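Local coordinates for malate dehydrogenase (Picrophilus torridus, PDB 4BGV), which probably catalyses the reversible, NAD-dependent oxidation of (S)-malate to oxaloacetate, a step of the tricarboxylic acid cycle, at residues A[24-29]-A[241-246]; A[144-149]-A[278-283]. All coordinates share one frame; numbering follows the deposited sequence. Where two conformers were deposited one is given.

How the contacts relate
From the N terminus the chain runs through helix 12-23 into residues 24-29, which lead into strand 28-33 of the parallel Rossmann sheet. It next reaches 144-149, on strand 145-147 at one border of that sheet, before running on through helix 150-165. Helix 232-246 returns to 24-29 and closes contact 1; strand 272-281 then comes back to 144-149 and closes contact 2. The two loops therefore cross rather than nest. Both tie the NAD-binding domain to the C-terminal domain, and their centres lie about 13 Å apart. On the C-terminal side they touch directly: Ser244 of contact 1 probably hydrogen-bonds the carbonyl of Ile280 in contact 2.

Contact 1: residues A[24-29]-A[241-246]; sequences RQTGDI and MVESIV
Thr26 and Glu243 bring the two backbones together, their CA atoms 6.1 Å apart, where the turn leading into strand 28-33 passes the last turns of helix 232-246. The polar half of the contact is a side-on, two-pronged salt bridge. Arg24 NE donates to Glu243 OE1 at 2.7 Å, and Arg24 NH2 donates to Glu243 OE2 at 2.7 Å, so each carboxylate oxygen receives one N-H. Both bonds are nearly straight, at about 165°, and both oxygens lie close to the guanidinium plane. The carboxylate is turned 29° from that plane: OE2 uses its syn lone pair, whereas NE reaches OE1 on the syn side but tilted out of the carboxylate plane. A bend at chi3 (72°) turns the arginine's NE edge to the acid.

Two waters fill in between Glu243 OE1 and Thr26 OG1. One donates to OE1 and to Arg24 O while accepting from the threonine hydroxyl; the other donates to both OE1 and OG1. OE1 thus takes three donors, and Arg249 forms a further salt bridge to OE2, which would favour a charged carboxylate.

The methyl of Thr26 does the apolar work. CG2, opposite the backbone N about chi1, lies 4.0 Å from Glu243 CB and also 4.0 Å from Val246 CB, while Val246 CG1 sits 3.6 Å from Thr26 O. Val246 and Val242, one helical turn earlier, also pack on Val78 of strand 78-81, and Trp53 of the second subunit packs on Arg24.

Gln25, with positive phi, ends helix 12-23 in a Schellman motif, and the contact sets this helix-to-strand turn of the Rossmann fold against a helix of the C-terminal domain of the lactate/malate dehydrogenase family.

Contact 2: residues A[144-149]-A[278-283]; sequences RIIGLG and IKIGKN
Ile146 reaches over to two isoleucines of strand 272-281, one with each branch. Its CG2 methyl meets Ile278 CD1 at 3.7 Å, and its CD1 meets Ile280 CG2 at 4.2 Å, with Ile280 CD1 equally near. With chi1 at 60°, CG1 is held between the backbone N and the carbonyl carbon, and an extended chi2 carries CD1 on toward Ile280. All three side chains are buried.

Beside them Arg144 lies along the turn that follows the strand. Its CG is 3.7 Å from Asn283 O, and its NH1 is joined to the same carbonyl through a water that lies in the guanidinium plane, 2.8 Å from NH1 and 2.8 Å from Asn283 O. A second water accepts from NH1 and donates weakly to Lys282 O.

Here the last strand of the parallel Rossmann sheet, 145-147, faces an antiparallel sheet of the C-terminal domain, joining the two domains by apolar packing and bridging water.

Further out, Val285 of strand 284-288 touches both Ile146 and Ile278, while Met241 and Ile245 of helix 232-246 pack on Ile146 and Ile280 respectively. The guanidinium is steadied by a hydrogen bond from Arg144 NH2 to the carbonyl of Glu117, and the turn by bonds from Lys282 N to Asp248 and from Asn283 N to Glu286.

Contact 1: residues A[24-29]-A[241-246]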
loop_
_atom_site.group_PDB
_atom_site.type_symbol
_atom_site.label_atom_id
_atom_site.label_comp_id
_atom_site.label_asym_id
_atom_site.label_seq_id
_atom_site.Cartn_x
_atom_site.Cartn_y
_atom_site.Cartn_z
ATOM N N ARG A 24 0.260 -3.571 -7.692
ATOM C CA ARG A 24 -0.579 -4.278 -6.733
ATOM C C ARG A 24 -0.048 -5.682 -6.453
ATOM O O ARG A 24 -0.664 -6.456 -5.712
ATOM C CB ARG A 24 -2.030 -4.311 -7.229
ATOM C CG ARG A 24 -2.608 -2.893 -7.336
ATOM C CD ARG A 24 -3.985 -2.877 -7.985
ATOM N NE ARG A 24 -5.061 -3.419 -7.151
ATOM C CZ ARG A 24 -5.733 -2.698 -6.254
ATOM N NH1 ARG A 24 -5.380 -1.433 -6.036
ATOM N NH2 ARG A 24 -6.733 -3.235 -5.545
ATOM N N GLN A 25 1.104 -5.989 -7.038
ATOM C CA GLN A 25 1.818 -7.248 -6.775
ATOM C C GLN A 25 0.966 -8.494 -7.015
ATOM O O GLN A 25 1.030 -9.486 -6.266
ATOM C CB GLN A 25 2.437 -7.215 -5.369
ATOM C CG GLN A 25 3.391 -6.035 -5.226
ATOM C CD GLN A 25 4.152 -5.971 -3.904
ATOM O OE1 GLN A 25 4.086 -6.877 -3.079
ATOM N NE2 GLN A 25 4.891 -4.883 -3.712
ATOM N N THR A 26 0.191 -8.451 -8.094
ATOM C CA THR A 26 -0.790 -9.498 -8.354
ATOM C C THR A 26 -0.138 -10.829 -8.714
ATOM O O THR A 26 -0.602 -11.886 -8.282
ATOM C CB THR A 26 -1.799 -9.058 -9.424
ATOM O OG1 THR A 26 -2.342 -7.790 -9.035
ATOM C CG2 THR A 26 -2.948 -10.075 -9.568
ATOM N N GLY A 27 0.944 -10.781 -9.492
ATOM C CA GLY A 27 1.646 -11.991 -9.889
ATOM C C GLY A 27 2.641 -11.655 -10.980
ATOM O O GLY A 27 2.799 -10.494 -11.317
ATOM N N ASP A 28 3.314 -12.665 -11.516
ATOM C CA ASP A 28 4.198 -12.445 -12.662
ATOM C C ASP A 28 3.362 -12.042 -13.867
ATOM O O ASP A 28 2.218 -12.474 -14.016
ATOM C CB ASP A 28 4.994 -13.712 -12.969
ATOM C CG ASP A 28 5.935 -14.095 -11.832
ATOM O OD1 ASP A 28 6.505 -13.186 -11.184
ATOM O OD2 ASP A 28 6.102 -15.305 -11.585
ATOM N N ILE A 29 3.931 -11.214 -14.735
ATOM C CA ILE A 29 3.154 -10.641 -15.820
ATOM C C ILE A 29 3.895 -10.833 -17.133
ATOM O O ILE A 29 5.027 -10.371 -17.282
ATOM C CB ILE A 29 2.937 -9.148 -15.571
ATOM C CG1 ILE A 29 2.123 -8.932 -14.286
ATOM C CG2 ILE A 29 2.193 -8.497 -16.738
ATOM C CD1 ILE A 29 2.612 -7.769 -13.480
ATOM N N MET A 241 -10.688 -6.714 -11.340
ATOM C CA MET A 241 -11.294 -7.978 -11.780
ATOM C C MET A 241 -10.261 -9.107 -11.782
ATOM O O MET A 241 -10.521 -10.194 -11.267
ATOM C CB MET A 241 -11.881 -7.850 -13.184
ATOM C CG MET A 241 -13.118 -6.964 -13.257
ATOM S SD MET A 241 -13.520 -6.451 -14.949
ATOM C CE MET A 241 -13.996 -8.005 -15.720
ATOM N N VAL A 242 -9.090 -8.841 -12.363
ATOM C CA VAL A 242 -8.048 -9.865 -12.451
ATOM C C VAL A 242 -7.593 -10.337 -11.056
ATOM O O VAL A 242 -7.460 -11.547 -10.795
ATOM C CB VAL A 242 -6.822 -9.337 -13.224
ATOM C CG1 VAL A 242 -5.672 -10.363 -13.191
ATOM C CG2 VAL A 242 -7.215 -8.969 -14.671
ATOM N N GLU A 243 -7.366 -9.391 -10.152
ATOM C CA GLU A 243 -6.863 -9.768 -8.828
ATOM C C GLU A 243 -7.934 -10.526 -8.027
ATOM O O GLU A 243 -7.606 -11.348 -7.163
ATOM C CB GLU A 243 -6.342 -8.536 -8.061
ATOM C CG GLU A 243 -7.439 -7.660 -7.506
ATOM C CD GLU A 243 -6.918 -6.380 -6.874
ATOM O OE1 GLU A 243 -5.709 -6.082 -7.004
ATOM O OE2 GLU A 243 -7.726 -5.677 -6.244
ATOM N N SER A 244 -9.214 -10.275 -8.308
ATOM C CA SER A 244 -10.261 -11.023 -7.611
ATOM C C SER A 244 -10.209 -12.499 -8.004
ATOM O O SER A 244 -10.512 -13.379 -7.194
ATOM C CB SER A 244 -11.666 -10.451 -7.877
ATOM O OG SER A 244 -12.625 -11.017 -6.978
ATOM N N ILE A 245 -9.849 -12.778 -9.250
ATOM C CA ILE A 245 -9.653 -14.180 -9.660
ATOM C C ILE A 245 -8.388 -14.776 -9.038
ATOM O O ILE A 245 -8.432 -15.818 -8.349
ATOM C CB ILE A 245 -9.545 -14.317 -11.197
ATOM C CG1 ILE A 245 -10.806 -13.776 -11.864
ATOM C CG2 ILE A 245 -9.337 -15.795 -11.596
ATOM C CD1 ILE A 245 -10.743 -13.764 -13.380
ATOM N N VAL A 246 -7.260 -14.116 -9.287
ATOM C CA VAL A 246 -5.953 -14.603 -8.837
ATOM C C VAL A 246 -5.910 -14.813 -7.331
ATOM O O VAL A 246 -5.411 -15.836 -6.834
ATOM C CB VAL A 246 -4.822 -13.639 -9.277
ATOM C CG1 VAL A 246 -3.496 -14.000 -8.625
ATOM C CG2 VAL A 246 -4.696 -13.654 -10.802
HETATM O O HOH W 1 -3.291 -7.800 -6.452
HETATM O O HOH W 2 -4.446 -5.994 -9.454
#

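Contact 2: residues A[144-149]-A[278-283]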
loop_
_atom_site.group_PDB
_atom_site.type_symbol
_atom_site.label_atom_id
_atom_site.label_comp_id
_atom_site.label_asym_id
_atom_site.label_seq_id
_atom_site.Cartn_x
_atom_site.Cartn_y
_atom_site.Cartn_z
ATOM N N ARG A 144 -15.621 -19.274 -16.987
ATOM C CA ARG A 144 -14.220 -18.891 -16.793
ATOM C C ARG A 144 -13.842 -17.683 -17.638
ATOM O O ARG A 144 -12.677 -17.279 -17.680
ATOM C CB ARG A 144 -13.277 -20.077 -17.068
ATOM C CG ARG A 144 -13.562 -21.235 -16.118
ATOM C CD ARG A 144 -12.950 -22.559 -16.573
ATOM N NE ARG A 144 -11.520 -22.639 -16.300
ATOM C CZ ARG A 144 -10.991 -22.923 -15.111
ATOM N NH1 ARG A 144 -11.780 -23.130 -14.065
ATOM N NH2 ARG A 144 -9.663 -22.989 -14.966
ATOM N N ILE A 145 -14.847 -17.088 -18.280
ATOM C CA ILE A 145 -14.643 -15.922 -19.131
ATOM C C ILE A 145 -15.519 -14.773 -18.631
ATOM O O ILE A 145 -16.732 -14.942 -18.461
ATOM C CB ILE A 145 -15.033 -16.233 -20.606
ATOM C CG1 ILE A 145 -14.244 -17.443 -21.124
ATOM C CG2 ILE A 145 -14.784 -15.031 -21.491
ATOM C CD1 ILE A 145 -14.788 -18.032 -22.449
ATOM N N ILE A 146 -14.909 -13.620 -18.376
ATOM C CA ILE A 146 -15.686 -12.424 -18.018
ATOM C C ILE A 146 -15.238 -11.210 -18.833
ATOM O O ILE A 146 -14.083 -11.124 -19.229
ATOM C CB ILE A 146 -15.608 -12.109 -16.497
ATOM C CG1 ILE A 146 -14.170 -11.855 -16.054
ATOM C CG2 ILE A 146 -16.186 -13.271 -15.685
ATOM C CD1 ILE A 146 -14.057 -11.536 -14.535
ATOM N N GLY A 147 -16.161 -10.279 -19.082
ATOM C CA GLY A 147 -15.867 -9.097 -19.868
ATOM C C GLY A 147 -15.898 -7.808 -19.054
ATOM O O GLY A 147 -16.749 -7.633 -18.184
ATOM N N LEU A 148 -14.960 -6.907 -19.327
ATOM C CA LEU A 148 -14.946 -5.597 -18.678
ATOM C C LEU A 148 -16.179 -4.805 -19.085
ATOM O O LEU A 148 -16.474 -4.679 -20.259
ATOM C CB LEU A 148 -13.700 -4.798 -19.082
ATOM C CG LEU A 148 -13.742 -3.342 -18.622
ATOM C CD1 LEU A 148 -13.605 -3.223 -17.092
ATOM C CD2 LEU A 148 -12.676 -2.494 -19.360
ATOM N N GLY A 149 -16.892 -4.262 -18.112
ATOM C CA GLY A 149 -17.999 -3.384 -18.422
ATOM C C GLY A 149 -18.281 -2.526 -17.215
ATOM O O GLY A 149 -17.782 -1.397 -17.109
ATOM N N ILE A 278 -21.756 -10.100 -10.656
ATOM C CA ILE A 278 -21.200 -11.427 -10.425
ATOM C C ILE A 278 -20.236 -11.445 -9.233
ATOM O O ILE A 278 -19.628 -10.424 -8.909
ATOM C CB ILE A 278 -20.467 -11.976 -11.677
ATOM C CG1 ILE A 278 -19.319 -11.049 -12.099
ATOM C CG2 ILE A 278 -21.459 -12.234 -12.828
ATOM C CD1 ILE A 278 -18.371 -11.698 -13.101
ATOM N N LYS A 279 -20.127 -12.602 -8.575
ATOM C CA LYS A 279 -19.063 -12.836 -7.597
ATOM C C LYS A 279 -17.868 -13.422 -8.356
ATOM O O LYS A 279 -18.002 -14.438 -9.031
ATOM C CB LYS A 279 -19.517 -13.822 -6.506
ATOM C CG LYS A 279 -18.460 -14.018 -5.405
ATOM C CD LYS A 279 -18.741 -15.231 -4.500
ATOM C CE LYS A 279 -20.116 -15.162 -3.878
ATOM N NZ LYS A 279 -20.299 -16.186 -2.789
ATOM N N ILE A 280 -16.713 -12.768 -8.258
ATOM C CA ILE A 280 -15.525 -13.159 -9.016
ATOM C C ILE A 280 -14.532 -13.876 -8.113
ATOM O O ILE A 280 -14.037 -13.297 -7.149
ATOM C CB ILE A 280 -14.825 -11.931 -9.614
ATOM C CG1 ILE A 280 -15.809 -11.101 -10.438
ATOM C CG2 ILE A 280 -13.621 -12.368 -10.481
ATOM C CD1 ILE A 280 -15.227 -9.795 -10.929
ATOM N N GLY A 281 -14.246 -15.132 -8.418
ATOM C CA GLY A 281 -13.330 -15.901 -7.592
ATOM C C GLY A 281 -12.338 -16.697 -8.406
ATOM O O GLY A 281 -12.232 -16.500 -9.627
ATOM N N LYS A 282 -11.635 -17.626 -7.745
ATOM C CA LYS A 282 -10.595 -18.409 -8.414
ATOM C C LYS A 282 -11.131 -19.262 -9.562
ATOM O O LYS A 282 -10.371 -19.667 -10.439
ATOM C CB LYS A 282 -9.824 -19.287 -7.417
ATOM C CG LYS A 282 -10.704 -20.172 -6.545
ATOM C CD LYS A 282 -9.849 -21.019 -5.595
ATOM C CE LYS A 282 -10.686 -21.645 -4.488
ATOM N NZ LYS A 282 -11.802 -22.476 -5.021
ATOM N N ASN A 283 -12.436 -19.532 -9.562
ATOM C CA ASN A 283 -13.015 -20.331 -10.640
ATOM C C ASN A 283 -13.639 -19.485 -11.763
ATOM O O ASN A 283 -14.246 -20.028 -12.689
ATOM C CB ASN A 283 -14.070 -21.315 -10.103
ATOM C CG ASN A 283 -13.507 -22.305 -9.097
ATOM O OD1 ASN A 283 -14.106 -22.540 -8.047
ATOM N ND2 ASN A 283 -12.365 -22.893 -9.412
HETATM O O HOH W 3 -14.417 -22.746 -13.305
HETATM O O HOH W 4 -9.787 -22.633 -11.898
#